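Local coordinates for protein serpin-ZX (Arabidopsis thaliana, PDB 3LE2) that inhibits target proteases, among them metacaspase-9 and RD21A, by offering a reactive centre loop for cleavage and trapping the attacking enzyme covalently, at residues 204-209 with 279-284; 274-279 with 363-368; 105-110 with 312-317; 99-104 with 125-130; 14-19 with 35-40. All blocks are in the same frame, centred on the assembly; numbering follows the deposited sequence. Where two conformers were deposited one is given.

The five contacts sample opposite ends and the middle of the serpin fold. Interactions 1 and 2 share I279 and flank one strand, 277-289, in sheet C: the first is a buried antiparallel pairing, the second a parallel pairing, partly buried, whose exposed end carries a salt bridge. At the opposite side of the chain's centre, interactions 3 and 4 touch around strand 93-103 of sheet A. Interaction 4 is parallel pairing with W101 and F129 packed against it; interaction 3 is a loop-to-loop crossing with few bonds and an exposed glutamate. Interaction 5, its centre about 6 Å from that of the chain, is buried, with no hydrogen bond between its segments, only van der Waals packing.

Interaction 1 of 5, residues 204-209 with 279-284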
# COMPACT_ATOMS: atom_id res chain seq x y z
N PRO A 204 -11.86 -9.90 18.96
CA PRO A 204 -10.66 -9.86 19.81
C PRO A 204 -9.94 -8.50 19.74
O PRO A 204 -9.49 -8.08 18.67
CB PRO A 204 -9.76 -10.96 19.21
CG PRO A 204 -10.54 -11.62 18.11
CD PRO A 204 -11.69 -10.74 17.76
N PHE A 205 -9.84 -7.82 20.88
CA PHE A 205 -9.06 -6.60 20.99
C PHE A 205 -7.79 -6.84 21.80
O PHE A 205 -7.86 -7.32 22.94
CB PHE A 205 -9.87 -5.51 21.69
CG PHE A 205 -10.89 -4.83 20.82
CD1 PHE A 205 -10.55 -3.72 20.07
CD2 PHE A 205 -12.20 -5.28 20.78
CE1 PHE A 205 -11.48 -3.07 19.29
CE2 PHE A 205 -13.15 -4.64 19.99
CZ PHE A 205 -12.79 -3.53 19.24
N MET A 206 -6.64 -6.50 21.23
CA MET A 206 -5.38 -6.54 21.96
C MET A 206 -5.30 -5.32 22.88
O MET A 206 -5.88 -4.28 22.60
CB MET A 206 -4.21 -6.53 20.98
CG MET A 206 -4.33 -7.55 19.89
SD MET A 206 -2.87 -7.63 18.85
CE MET A 206 -2.74 -5.92 18.32
N THR A 207 -4.56 -5.46 23.98
CA THR A 207 -4.36 -4.35 24.90
C THR A 207 -2.96 -4.33 25.46
O THR A 207 -2.19 -5.28 25.28
CB THR A 207 -5.37 -4.35 26.06
OG1 THR A 207 -5.30 -3.09 26.75
CG2 THR A 207 -5.06 -5.48 27.04
N SER A 208 -2.63 -3.23 26.13
CA SER A 208 -1.31 -3.05 26.73
C SER A 208 -1.33 -1.94 27.77
O SER A 208 -2.18 -1.04 27.73
CB SER A 208 -0.26 -2.73 25.68
OG SER A 208 0.97 -2.42 26.30
N LYS A 209 -0.39 -1.99 28.70
CA LYS A 209 -0.28 -0.95 29.71
C LYS A 209 1.02 -0.20 29.52
O LYS A 209 1.27 0.78 30.21
CB LYS A 209 -0.41 -1.51 31.13
CG LYS A 209 -1.84 -1.49 31.67
CD LYS A 209 -1.91 -1.98 33.12
CE LYS A 209 -3.25 -1.63 33.76
NZ LYS A 209 -4.42 -2.06 32.94
N ILE A 279 -6.75 -2.38 20.63
CA ILE A 279 -6.51 -2.56 19.20
C ILE A 279 -7.12 -3.88 18.69
O ILE A 279 -6.73 -4.96 19.13
CB ILE A 279 -4.99 -2.56 18.90
CG1 ILE A 279 -4.35 -1.31 19.48
CG2 ILE A 279 -4.72 -2.61 17.42
CD1 ILE A 279 -4.97 -0.03 18.94
N PRO A 280 -8.08 -3.79 17.75
CA PRO A 280 -8.63 -5.06 17.24
C PRO A 280 -7.62 -5.82 16.41
O PRO A 280 -6.87 -5.21 15.65
CB PRO A 280 -9.77 -4.59 16.33
CG PRO A 280 -9.36 -3.22 15.89
CD PRO A 280 -8.71 -2.62 17.12
N LYS A 281 -7.60 -7.15 16.56
CA LYS A 281 -6.84 -7.97 15.62
C LYS A 281 -7.56 -7.91 14.29
O LYS A 281 -8.77 -7.67 14.26
CB LYS A 281 -6.80 -9.43 16.09
CG LYS A 281 -6.04 -9.65 17.39
CD LYS A 281 -5.97 -11.13 17.76
CE LYS A 281 -4.96 -11.89 16.91
NZ LYS A 281 -5.04 -13.36 17.16
N PHE A 282 -6.84 -8.12 13.20
CA PHE A 282 -7.48 -8.34 11.90
C PHE A 282 -6.51 -8.98 10.91
O PHE A 282 -5.30 -8.89 11.06
CB PHE A 282 -8.05 -7.04 11.32
CG PHE A 282 -7.06 -5.92 11.27
CD1 PHE A 282 -6.87 -5.08 12.37
CD2 PHE A 282 -6.31 -5.69 10.12
CE1 PHE A 282 -5.95 -4.02 12.32
CE2 PHE A 282 -5.39 -4.63 10.07
CZ PHE A 282 -5.22 -3.80 11.17
N LYS A 283 -7.05 -9.65 9.90
CA LYS A 283 -6.23 -10.30 8.89
C LYS A 283 -7.04 -10.40 7.62
O LYS A 283 -8.10 -11.01 7.61
CB LYS A 283 -5.81 -11.70 9.33
CG LYS A 283 -4.87 -12.40 8.36
CD LYS A 283 -4.56 -13.84 8.79
CE LYS A 283 -3.36 -14.39 8.02
NZ LYS A 283 -2.98 -15.79 8.43
N PHE A 284 -6.55 -9.78 6.54
CA PHE A 284 -7.26 -9.86 5.28
C PHE A 284 -6.40 -9.52 4.08
O PHE A 284 -5.33 -8.93 4.20
CB PHE A 284 -8.52 -8.98 5.30
CG PHE A 284 -8.23 -7.51 5.43
CD1 PHE A 284 -8.14 -6.91 6.68
CD2 PHE A 284 -8.05 -6.72 4.30
CE1 PHE A 284 -7.89 -5.54 6.80
CE2 PHE A 284 -7.78 -5.36 4.41
CZ PHE A 284 -7.71 -4.76 5.66
O HOH W 1 -10.58 -8.10 15.90
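M206 and I279 form a hydrogen-bonded antiparallel pair: M206 N donates to I279 O over a short 2.6 Å, and I279 N returns a nearly straight bond (174°) to M206 O at 2.9 Å. Two residues along, K281 N donates to P204 O at 3.0 Å, and a water donates to both P204 O and K281 O. This is the pairing of strand 200-207 with the first part of strand 277-289 in sheet C of the serpin fold; beyond K281 the same strand moves on to sheet A, where F282 bonds to V335. Between the bonded pairs, F205 and P280 face each other as a non-hydrogen-bonded pair. F205 CG stands beside its backbone N (chi1 -78°). The ring crosses the proline obliquely, its CE1 3.5 Å from P280 CD and its CD1 3.4 Å from P280 N. On the other face, M206 CE meets I279 CG2 at 4.0 Å. M206 CG lies 3.7 Å from K281 CG, where the two side chains cross at about a right angle.

Interaction 2 of 5, residues 274-279 with 363-368; sequences VREFKI and DFVADH
D363 turns its CG anti to its own carbonyl carbon (chi1 -68°), and this puts CG on the side of R275 and E276. D363 OD1 accepts E276 N at 2.6 Å, the donor coming from above the carboxylate plane. D363 OD2 stands over one face of the R275 guanidinium, 3.1 Å from R275 NH2; because the oxygen lies well out of the guanidinium plane, no N-H points at it and this salt bridge rests on charge alone. Past this corner, strands 277-279 and 361-365 run parallel in sheet C, the latter carrying the end of the reactive centre loop back into the body. F364 bonds on both sides of F277, its N to E276 O and its O from K278 N, while A366 N reaches K278 O at 2.8 Å. On the buried face, F277 CD1 meets F364 CB at 3.9 Å and I279 CD1 sits at the F364 ring edge, 3.8 Å from CD2; L223 touches all three. V365 CG2 lies on E276 CB (3.7 Å) on the other face.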
# COMPACT_ATOMS: atom_id res chain seq x y z
N VAL A 274 -0.91 5.60 28.44
CA VAL A 274 -2.27 5.31 27.99
C VAL A 274 -3.09 4.82 29.18
O VAL A 274 -2.58 4.10 30.04
CB VAL A 274 -2.30 4.21 26.90
CG1 VAL A 274 -1.54 4.67 25.66
CG2 VAL A 274 -1.72 2.90 27.44
N ARG A 275 -4.35 5.22 29.25
CA ARG A 275 -5.23 4.63 30.25
C ARG A 275 -5.97 3.44 29.62
O ARG A 275 -5.66 2.28 29.89
CB ARG A 275 -6.21 5.66 30.81
CG ARG A 275 -7.37 5.02 31.53
CD ARG A 275 -8.11 5.99 32.41
NE ARG A 275 -8.73 7.08 31.67
CZ ARG A 275 -9.98 7.07 31.22
NH1 ARG A 275 -10.76 6.02 31.42
NH2 ARG A 275 -10.44 8.12 30.56
N GLU A 276 -6.94 3.73 28.77
CA GLU A 276 -7.58 2.68 27.98
C GLU A 276 -6.93 2.57 26.61
O GLU A 276 -6.81 3.57 25.89
CB GLU A 276 -9.07 2.95 27.84
CG GLU A 276 -9.90 2.17 28.82
CD GLU A 276 -11.21 1.74 28.21
OE1 GLU A 276 -11.29 0.60 27.69
OE2 GLU A 276 -12.16 2.55 28.24
N PHE A 277 -6.53 1.36 26.25
CA PHE A 277 -5.81 1.10 25.01
C PHE A 277 -6.25 -0.21 24.35
O PHE A 277 -5.89 -1.29 24.82
CB PHE A 277 -4.31 1.05 25.27
CG PHE A 277 -3.48 0.90 24.04
CD1 PHE A 277 -3.48 1.89 23.07
CD2 PHE A 277 -2.70 -0.22 23.85
CE1 PHE A 277 -2.72 1.76 21.92
CE2 PHE A 277 -1.94 -0.36 22.71
CZ PHE A 277 -1.94 0.63 21.74
N LYS A 278 -7.01 -0.11 23.27
CA LYS A 278 -7.56 -1.31 22.64
C LYS A 278 -7.39 -1.33 21.13
O LYS A 278 -7.85 -0.42 20.43
CB LYS A 278 -9.04 -1.46 22.99
CG LYS A 278 -9.32 -1.68 24.46
CD LYS A 278 -8.78 -3.01 24.95
CE LYS A 278 -8.96 -3.17 26.45
NZ LYS A 278 -10.38 -2.99 26.86
N ILE A 279 -6.75 -2.38 20.63
CA ILE A 279 -6.51 -2.56 19.20
C ILE A 279 -7.12 -3.88 18.69
O ILE A 279 -6.73 -4.96 19.13
CB ILE A 279 -4.99 -2.56 18.90
CG1 ILE A 279 -4.35 -1.31 19.48
CG2 ILE A 279 -4.72 -2.61 17.42
CD1 ILE A 279 -4.97 -0.03 18.94
N ASP A 363 -6.45 7.94 26.01
CA ASP A 363 -7.08 6.72 25.52
C ASP A 363 -6.91 6.59 24.01
O ASP A 363 -6.96 7.58 23.27
CB ASP A 363 -8.57 6.65 25.86
CG ASP A 363 -8.83 6.50 27.36
OD1 ASP A 363 -7.93 6.02 28.08
OD2 ASP A 363 -9.93 6.86 27.81
N PHE A 364 -6.71 5.36 23.57
CA PHE A 364 -6.78 5.05 22.16
C PHE A 364 -7.54 3.72 22.07
O PHE A 364 -6.96 2.65 22.24
CB PHE A 364 -5.39 4.96 21.54
CG PHE A 364 -5.40 4.88 20.04
CD1 PHE A 364 -5.28 6.03 19.27
CD2 PHE A 364 -5.56 3.66 19.40
CE1 PHE A 364 -5.31 5.96 17.88
CE2 PHE A 364 -5.58 3.57 18.02
CZ PHE A 364 -5.45 4.73 17.26
N VAL A 365 -8.84 3.80 21.85
CA VAL A 365 -9.68 2.60 21.82
C VAL A 365 -10.30 2.45 20.44
O VAL A 365 -11.24 3.16 20.09
CB VAL A 365 -10.77 2.64 22.91
CG1 VAL A 365 -11.71 1.43 22.78
CG2 VAL A 365 -10.11 2.69 24.29
N ALA A 366 -9.76 1.54 19.64
CA ALA A 366 -10.13 1.47 18.24
C ALA A 366 -11.29 0.50 18.05
O ALA A 366 -11.16 -0.53 17.38
CB ALA A 366 -8.94 1.05 17.41
N ASP A 367 -12.42 0.83 18.65
CA ASP A 367 -13.60 -0.02 18.58
C ASP A 367 -14.53 0.47 17.49
O ASP A 367 -15.74 0.23 17.54
CB ASP A 367 -14.31 -0.02 19.93
CG ASP A 367 -14.84 1.34 20.31
OD1 ASP A 367 -14.52 2.33 19.61
OD2 ASP A 367 -15.57 1.44 21.31
N HIS A 368 -13.98 1.17 16.51
CA HIS A 368 -14.75 1.61 15.36
C HIS A 368 -13.78 1.85 14.20
O HIS A 368 -12.57 1.80 14.40
CB HIS A 368 -15.57 2.85 15.69
CG HIS A 368 -14.78 3.96 16.31
ND1 HIS A 368 -14.36 3.93 17.62
CD2 HIS A 368 -14.34 5.14 15.80
CE1 HIS A 368 -13.69 5.04 17.89
NE2 HIS A 368 -13.67 5.79 16.80

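Interaction 3 of 5, residues 105-110 with 312-317; sequences SLSFKP and MVESPE
L106 meets V313 at the start of the contact, its CB 4.2 Å from V313 CG1, and both side chains are buried. S107 then reaches out with two groups. Its OG, set between the backbone N and the carbonyl carbon (chi1 34°), donates to E314 OE1 at 2.9 Å, using the anti lone pair of the carboxylate, and its carbonyl O comes within 3.2 Å of V313 CA, a CA-H...O contact. F108 forms a single backbone bridge with V313; the end-to-end directions of 106-110 and 312-314 differ by 100°. Its ring lies alongside the M312 side chain, both pointing the same way, with F108 CD1 4.0 Å from M312 CG and M312 O in the ring plane at the edge. I102 and L167 of sheet A touch F108, and L167 also touches M312. K109 N, just before helix 110-119, donates to the same M312 O at 2.9 Å (161°). P110 sets its CD 3.3 Å from E314 OE2, crossing the glutamate at about a right angle. The E314 carboxylate is thus held at OE1 by one serine hydroxyl, and the connection rests on two clear hydrogen bonds with apolar contacts of L106 to V313 and F108 to M312.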
# COMPACT_ATOMS: atom_id res chain seq x y z
N SER A 105 -0.17 -11.30 -30.27
CA SER A 105 -0.25 -10.59 -31.54
C SER A 105 0.66 -9.36 -31.50
O SER A 105 0.82 -8.65 -32.50
CB SER A 105 -1.70 -10.18 -31.85
OG SER A 105 -2.16 -9.16 -30.98
N LEU A 106 1.25 -9.12 -30.34
CA LEU A 106 2.16 -8.00 -30.17
C LEU A 106 3.46 -8.51 -29.57
O LEU A 106 3.60 -9.69 -29.25
CB LEU A 106 1.54 -6.94 -29.26
CG LEU A 106 0.18 -6.43 -29.72
CD1 LEU A 106 -0.60 -5.79 -28.58
CD2 LEU A 106 0.35 -5.45 -30.86
N SER A 107 4.42 -7.59 -29.44
CA SER A 107 5.71 -7.89 -28.85
C SER A 107 6.32 -6.59 -28.35
O SER A 107 6.16 -5.54 -28.98
CB SER A 107 6.62 -8.57 -29.88
OG SER A 107 6.37 -8.09 -31.18
N PHE A 108 6.98 -6.64 -27.20
CA PHE A 108 7.59 -5.47 -26.61
C PHE A 108 8.86 -5.16 -27.38
O PHE A 108 9.49 -6.07 -27.91
CB PHE A 108 7.94 -5.71 -25.14
CG PHE A 108 6.76 -6.03 -24.28
CD1 PHE A 108 5.83 -5.06 -23.95
CD2 PHE A 108 6.57 -7.32 -23.79
CE1 PHE A 108 4.72 -5.36 -23.15
CE2 PHE A 108 5.47 -7.63 -22.99
CZ PHE A 108 4.54 -6.65 -22.67
N LYS A 109 9.22 -3.88 -27.45
CA LYS A 109 10.53 -3.50 -27.95
C LYS A 109 11.54 -4.13 -27.02
O LYS A 109 11.44 -3.98 -25.81
CB LYS A 109 10.72 -1.98 -27.91
CG LYS A 109 10.03 -1.24 -29.03
CD LYS A 109 10.46 0.22 -29.08
CE LYS A 109 9.74 0.97 -30.21
NZ LYS A 109 10.25 2.36 -30.40
N PRO A 110 12.51 -4.85 -27.58
CA PRO A 110 13.56 -5.48 -26.78
C PRO A 110 14.09 -4.53 -25.72
O PRO A 110 14.32 -4.94 -24.58
CB PRO A 110 14.65 -5.78 -27.80
CG PRO A 110 13.89 -6.02 -29.06
CD PRO A 110 12.71 -5.08 -29.03
N MET A 312 6.18 1.15 -26.43
CA MET A 312 6.17 -0.09 -25.68
C MET A 312 6.33 -1.32 -26.59
O MET A 312 7.06 -2.27 -26.26
CB MET A 312 4.89 -0.17 -24.87
CG MET A 312 4.94 -1.13 -23.71
SD MET A 312 3.37 -1.10 -22.82
CE MET A 312 3.53 0.42 -21.87
N VAL A 313 5.68 -1.29 -27.75
CA VAL A 313 5.72 -2.40 -28.69
C VAL A 313 6.58 -2.09 -29.91
O VAL A 313 7.30 -1.09 -29.94
CB VAL A 313 4.32 -2.79 -29.17
CG1 VAL A 313 3.55 -3.44 -28.05
CG2 VAL A 313 3.60 -1.56 -29.70
N GLU A 314 6.51 -2.95 -30.92
CA GLU A 314 7.38 -2.80 -32.09
C GLU A 314 6.66 -2.27 -33.33
O GLU A 314 7.22 -1.48 -34.09
CB GLU A 314 8.10 -4.12 -32.39
CG GLU A 314 9.04 -4.55 -31.27
CD GLU A 314 9.71 -5.88 -31.54
OE1 GLU A 314 9.01 -6.92 -31.54
OE2 GLU A 314 10.95 -5.89 -31.73
N SER A 315 5.41 -2.70 -33.52
CA SER A 315 4.63 -2.27 -34.68
C SER A 315 3.93 -0.93 -34.42
O SER A 315 3.00 -0.86 -33.61
CB SER A 315 3.60 -3.35 -35.03
OG SER A 315 3.29 -3.35 -36.42
N PRO A 316 4.38 0.14 -35.10
CA PRO A 316 3.77 1.47 -34.96
C PRO A 316 2.29 1.46 -35.32
O PRO A 316 1.55 2.33 -34.86
CB PRO A 316 4.55 2.32 -35.98
CG PRO A 316 5.86 1.63 -36.11
CD PRO A 316 5.54 0.16 -36.00
N GLU A 317 1.88 0.50 -36.13
CA GLU A 317 0.47 0.33 -36.46
C GLU A 317 -0.27 -0.31 -35.30
O GLU A 317 -1.44 -0.03 -35.06
CB GLU A 317 0.32 -0.53 -37.72
CG GLU A 317 -1.12 -0.87 -38.05
CD GLU A 317 -1.23 -2.04 -39.00
OE1 GLU A 317 -0.19 -2.44 -39.57
OE2 GLU A 317 -2.35 -2.57 -39.17

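Interaction 4 of 5, residues 99-104 with 125-130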
# COMPACT_ATOMS: atom_id res chain seq x y z
N GLY A 99 4.88 -7.73 -13.04
CA GLY A 99 4.97 -8.24 -14.40
C GLY A 99 3.99 -7.63 -15.38
O GLY A 99 2.96 -7.07 -14.99
N ALA A 100 4.33 -7.74 -16.66
CA ALA A 100 3.46 -7.30 -17.74
C ALA A 100 3.26 -8.41 -18.76
O ALA A 100 4.19 -9.11 -19.12
CB ALA A 100 4.04 -6.06 -18.40
N TRP A 101 2.03 -8.56 -19.23
CA TRP A 101 1.71 -9.52 -20.27
C TRP A 101 0.99 -8.81 -21.39
O TRP A 101 0.11 -7.98 -21.16
CB TRP A 101 0.81 -10.64 -19.72
CG TRP A 101 1.52 -11.73 -18.94
CD1 TRP A 101 1.82 -13.00 -19.38
CD2 TRP A 101 2.02 -11.65 -17.60
NE1 TRP A 101 2.48 -13.71 -18.40
CE2 TRP A 101 2.61 -12.90 -17.29
CE3 TRP A 101 2.02 -10.64 -16.62
CZ2 TRP A 101 3.18 -13.17 -16.05
CZ3 TRP A 101 2.60 -10.91 -15.40
CH2 TRP A 101 3.18 -12.16 -15.13
N ILE A 102 1.33 -9.16 -22.62
CA ILE A 102 0.69 -8.55 -23.77
C ILE A 102 0.16 -9.64 -24.69
O ILE A 102 0.74 -10.72 -24.78
CB ILE A 102 1.70 -7.64 -24.50
CG1 ILE A 102 0.97 -6.56 -25.29
CG2 ILE A 102 2.65 -8.46 -25.38
CD1 ILE A 102 1.86 -5.41 -25.63
N ASP A 103 -0.95 -9.38 -25.39
CA ASP A 103 -1.41 -10.38 -26.34
C ASP A 103 -0.32 -10.68 -27.35
O ASP A 103 0.30 -9.76 -27.89
CB ASP A 103 -2.68 -9.97 -27.07
CG ASP A 103 -3.23 -11.12 -27.89
OD1 ASP A 103 -3.45 -12.19 -27.29
OD2 ASP A 103 -3.42 -10.97 -29.12
N LYS A 104 -0.10 -11.97 -27.62
CA LYS A 104 1.02 -12.41 -28.45
C LYS A 104 0.95 -11.91 -29.90
O LYS A 104 1.89 -12.08 -30.66
CB LYS A 104 1.16 -13.93 -28.41
CG LYS A 104 0.19 -14.65 -29.33
CD LYS A 104 0.47 -16.15 -29.33
CE LYS A 104 -0.47 -16.88 -30.28
NZ LYS A 104 -0.23 -18.35 -30.27
N ASN A 125 6.05 -10.59 -20.72
CA ASN A 125 5.75 -11.79 -21.47
C ASN A 125 4.62 -11.58 -22.45
O ASN A 125 3.83 -10.64 -22.32
CB ASN A 125 5.38 -12.92 -20.52
CG ASN A 125 6.57 -13.44 -19.74
OD1 ASN A 125 7.35 -14.24 -20.25
ND2 ASN A 125 6.72 -12.99 -18.51
N GLN A 126 4.54 -12.45 -23.45
CA GLN A 126 3.38 -12.51 -24.32
C GLN A 126 2.45 -13.61 -23.85
O GLN A 126 2.88 -14.57 -23.21
CB GLN A 126 3.79 -12.78 -25.75
CG GLN A 126 4.60 -11.69 -26.38
CD GLN A 126 5.23 -12.15 -27.66
OE1 GLN A 126 4.59 -12.18 -28.71
NE2 GLN A 126 6.50 -12.56 -27.57
N ALA A 127 1.18 -13.49 -24.19
CA ALA A 127 0.21 -14.49 -23.80
C ALA A 127 -0.84 -14.59 -24.89
O ALA A 127 -1.01 -13.67 -25.70
CB ALA A 127 -0.43 -14.11 -22.48
N ASP A 128 -1.53 -15.72 -24.92
CA ASP A 128 -2.56 -15.95 -25.92
C ASP A 128 -3.92 -15.56 -25.36
O ASP A 128 -4.78 -16.41 -25.18
CB ASP A 128 -2.57 -17.44 -26.28
CG ASP A 128 -3.38 -17.73 -27.54
OD1 ASP A 128 -4.03 -16.80 -28.07
OD2 ASP A 128 -3.36 -18.90 -27.99
N PHE A 129 -4.10 -14.27 -25.05
CA PHE A 129 -5.40 -13.82 -24.56
C PHE A 129 -6.50 -14.14 -25.57
O PHE A 129 -7.62 -14.50 -25.21
CB PHE A 129 -5.40 -12.31 -24.26
CG PHE A 129 -4.54 -11.90 -23.09
CD1 PHE A 129 -3.38 -11.16 -23.28
CD2 PHE A 129 -4.90 -12.24 -21.79
CE1 PHE A 129 -2.59 -10.77 -22.19
CE2 PHE A 129 -4.13 -11.86 -20.71
CZ PHE A 129 -2.97 -11.12 -20.90
N GLN A 130 -6.17 -14.02 -26.85
CA GLN A 130 -7.15 -14.17 -27.92
C GLN A 130 -7.92 -15.50 -27.87
O GLN A 130 -9.14 -15.52 -28.03
CB GLN A 130 -6.46 -13.99 -29.28
CG GLN A 130 -7.40 -13.62 -30.40
CD GLN A 130 -6.85 -12.50 -31.26
OE1 GLN A 130 -5.78 -11.94 -30.97
NE2 GLN A 130 -7.56 -12.17 -32.33
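W101 and N125 pair in parallel strands with their side chains on the same face, lying side by side and pointing the same way. N125 CB sits over the five-membered ring of W101, 4.0 Å from its centroid and 27° off the normal, a CH-pi contact; the amide plane is tilted 31° from the indole. At the ring edge, W101 CD1 meets A127 CB at 4.0 Å, and F129 CZ closes on W101 CB at the same distance. W143 of helix 129-147 adds an edge-to-face ring. The backbone of N125 works on both neighbours of W101, its N bonding to A100 O and its O accepting I102 N. Strand 93-103, helix 110-119 and strand 123-127 make up a beta-alpha-beta unit at the margin of serpin sheet A, and these bonds join its two strands; A127 N continues them to I102 O at 2.9 Å. D103, with CG anti to its backbone N (chi1 -172°), turns its carboxylate toward the start of helix 129-147. OD1 accepts Q130 N in a weak 3.3 Å bond, while OD2 takes the hydroxyl of S105. The F129 ring presents its edge to D103 N. K104 N donates to A127 O at 2.7 Å, and the extended lysine runs alongside D128 to a long salt bridge, K104 NZ to D128 OD2 at 3.9 Å. D128 OD1 itself caps S131 N.

Interaction 5 of 5, residues 14-19 with 35-40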
# COMPACT_ATOMS: atom_id res chain seq x y z
N GLN A 14 0.04 12.30 -0.80
CA GLN A 14 -1.25 12.98 -0.74
C GLN A 14 -2.19 12.46 -1.82
O GLN A 14 -3.35 12.15 -1.57
CB GLN A 14 -1.09 14.50 -0.89
CG GLN A 14 -2.41 15.20 -1.22
CD GLN A 14 -2.32 16.72 -1.23
OE1 GLN A 14 -1.24 17.30 -1.36
NE2 GLN A 14 -3.47 17.38 -1.10
N VAL A 15 -1.68 12.40 -3.04
CA VAL A 15 -2.43 11.83 -4.16
C VAL A 15 -2.83 10.39 -3.82
O VAL A 15 -3.94 9.94 -4.13
CB VAL A 15 -1.56 11.82 -5.43
CG1 VAL A 15 -2.20 11.00 -6.53
CG2 VAL A 15 -1.28 13.27 -5.90
N SER A 16 -1.92 9.67 -3.18
CA SER A 16 -2.19 8.28 -2.77
C SER A 16 -3.39 8.19 -1.81
O SER A 16 -4.18 7.25 -1.90
CB SER A 16 -0.94 7.64 -2.16
OG SER A 16 0.02 7.30 -3.15
N MET A 17 -3.52 9.14 -0.90
CA MET A 17 -4.68 9.14 0.00
C MET A 17 -5.97 9.38 -0.76
O MET A 17 -7.01 8.81 -0.44
CB MET A 17 -4.53 10.20 1.10
CG MET A 17 -3.36 9.95 2.05
SD MET A 17 -3.39 8.33 2.83
CE MET A 17 -4.87 8.41 3.80
N ASN A 18 -5.91 10.22 -1.79
CA ASN A 18 -7.09 10.44 -2.61
C ASN A 18 -7.41 9.17 -3.43
O ASN A 18 -8.57 8.79 -3.58
CB ASN A 18 -6.91 11.67 -3.51
CG ASN A 18 -8.21 12.13 -4.14
OD1 ASN A 18 -9.30 11.86 -3.62
ND2 ASN A 18 -8.10 12.83 -5.25
N LEU A 19 -6.38 8.53 -3.95
CA LEU A 19 -6.55 7.23 -4.58
C LEU A 19 -7.25 6.27 -3.60
O LEU A 19 -8.24 5.64 -3.95
CB LEU A 19 -5.21 6.66 -5.06
CG LEU A 19 -5.21 5.21 -5.58
CD1 LEU A 19 -6.17 5.05 -6.72
CD2 LEU A 19 -3.80 4.78 -5.99
N PHE A 35 -4.07 -1.68 0.11
CA PHE A 35 -3.37 -1.69 -1.17
C PHE A 35 -2.04 -0.96 -1.07
O PHE A 35 -1.84 -0.18 -0.16
CB PHE A 35 -4.23 -1.06 -2.27
CG PHE A 35 -4.28 0.44 -2.22
CD1 PHE A 35 -5.15 1.09 -1.36
CD2 PHE A 35 -3.47 1.20 -3.04
CE1 PHE A 35 -5.21 2.49 -1.30
CE2 PHE A 35 -3.51 2.59 -3.00
CZ PHE A 35 -4.38 3.25 -2.12
N SER A 36 -1.14 -1.20 -2.01
CA SER A 36 0.17 -0.56 -1.99
C SER A 36 0.31 0.53 -3.05
O SER A 36 0.45 0.24 -4.24
CB SER A 36 1.27 -1.61 -2.16
OG SER A 36 2.53 -0.99 -2.33
N PRO A 37 0.28 1.80 -2.62
CA PRO A 37 0.43 2.95 -3.52
C PRO A 37 1.80 2.93 -4.22
O PRO A 37 1.90 3.28 -5.39
CB PRO A 37 0.36 4.16 -2.57
CG PRO A 37 -0.26 3.64 -1.32
CD PRO A 37 0.11 2.20 -1.22
N ALA A 38 2.84 2.54 -3.49
CA ALA A 38 4.16 2.38 -4.06
C ALA A 38 4.15 1.44 -5.24
O ALA A 38 4.70 1.76 -6.30
CB ALA A 38 5.13 1.89 -3.00
N SER A 39 3.52 0.27 -5.08
CA SER A 39 3.42 -0.71 -6.16
C SER A 39 2.60 -0.18 -7.33
O SER A 39 2.91 -0.46 -8.49
CB SER A 39 2.78 -2.01 -5.66
OG SER A 39 3.39 -2.43 -4.46
N ILE A 40 1.53 0.53 -7.03
CA ILE A 40 0.72 1.10 -8.10
C ILE A 40 1.59 2.06 -8.90
O ILE A 40 1.57 2.06 -10.13
CB ILE A 40 -0.49 1.88 -7.55
CG1 ILE A 40 -1.41 0.97 -6.74
CG2 ILE A 40 -1.26 2.52 -8.71
CD1 ILE A 40 -2.10 -0.05 -7.58
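L19 and F35 lean across each other at a slant, and their meeting point is L19 CD2 against F35 CE2, 3.7 Å apart. F35 CG occupies the crowded position between its backbone N and carbonyl carbon (chi1 77°). The far tip of the ring, CZ, turns an edge toward S16 O at 4.0 Å. A turn earlier in helix 5-25 than L19, S16 faces the ring of P37, with S16 OG only 3.2 Å from P37 CB. The hydroxyl bonds to Q12 O in its own helix and meets the proline CB by van der Waals contact. The same L19 CD2 that touches F35 also comes within 4.4 Å of I40 CG2. I385 packs against S16, F35 and P37. S36, the N-cap of helix 37-49, accepts S39 N on its OG. This is the start of helix B beneath sheet A, the shutter region as known from other serpins, here packed against helix A.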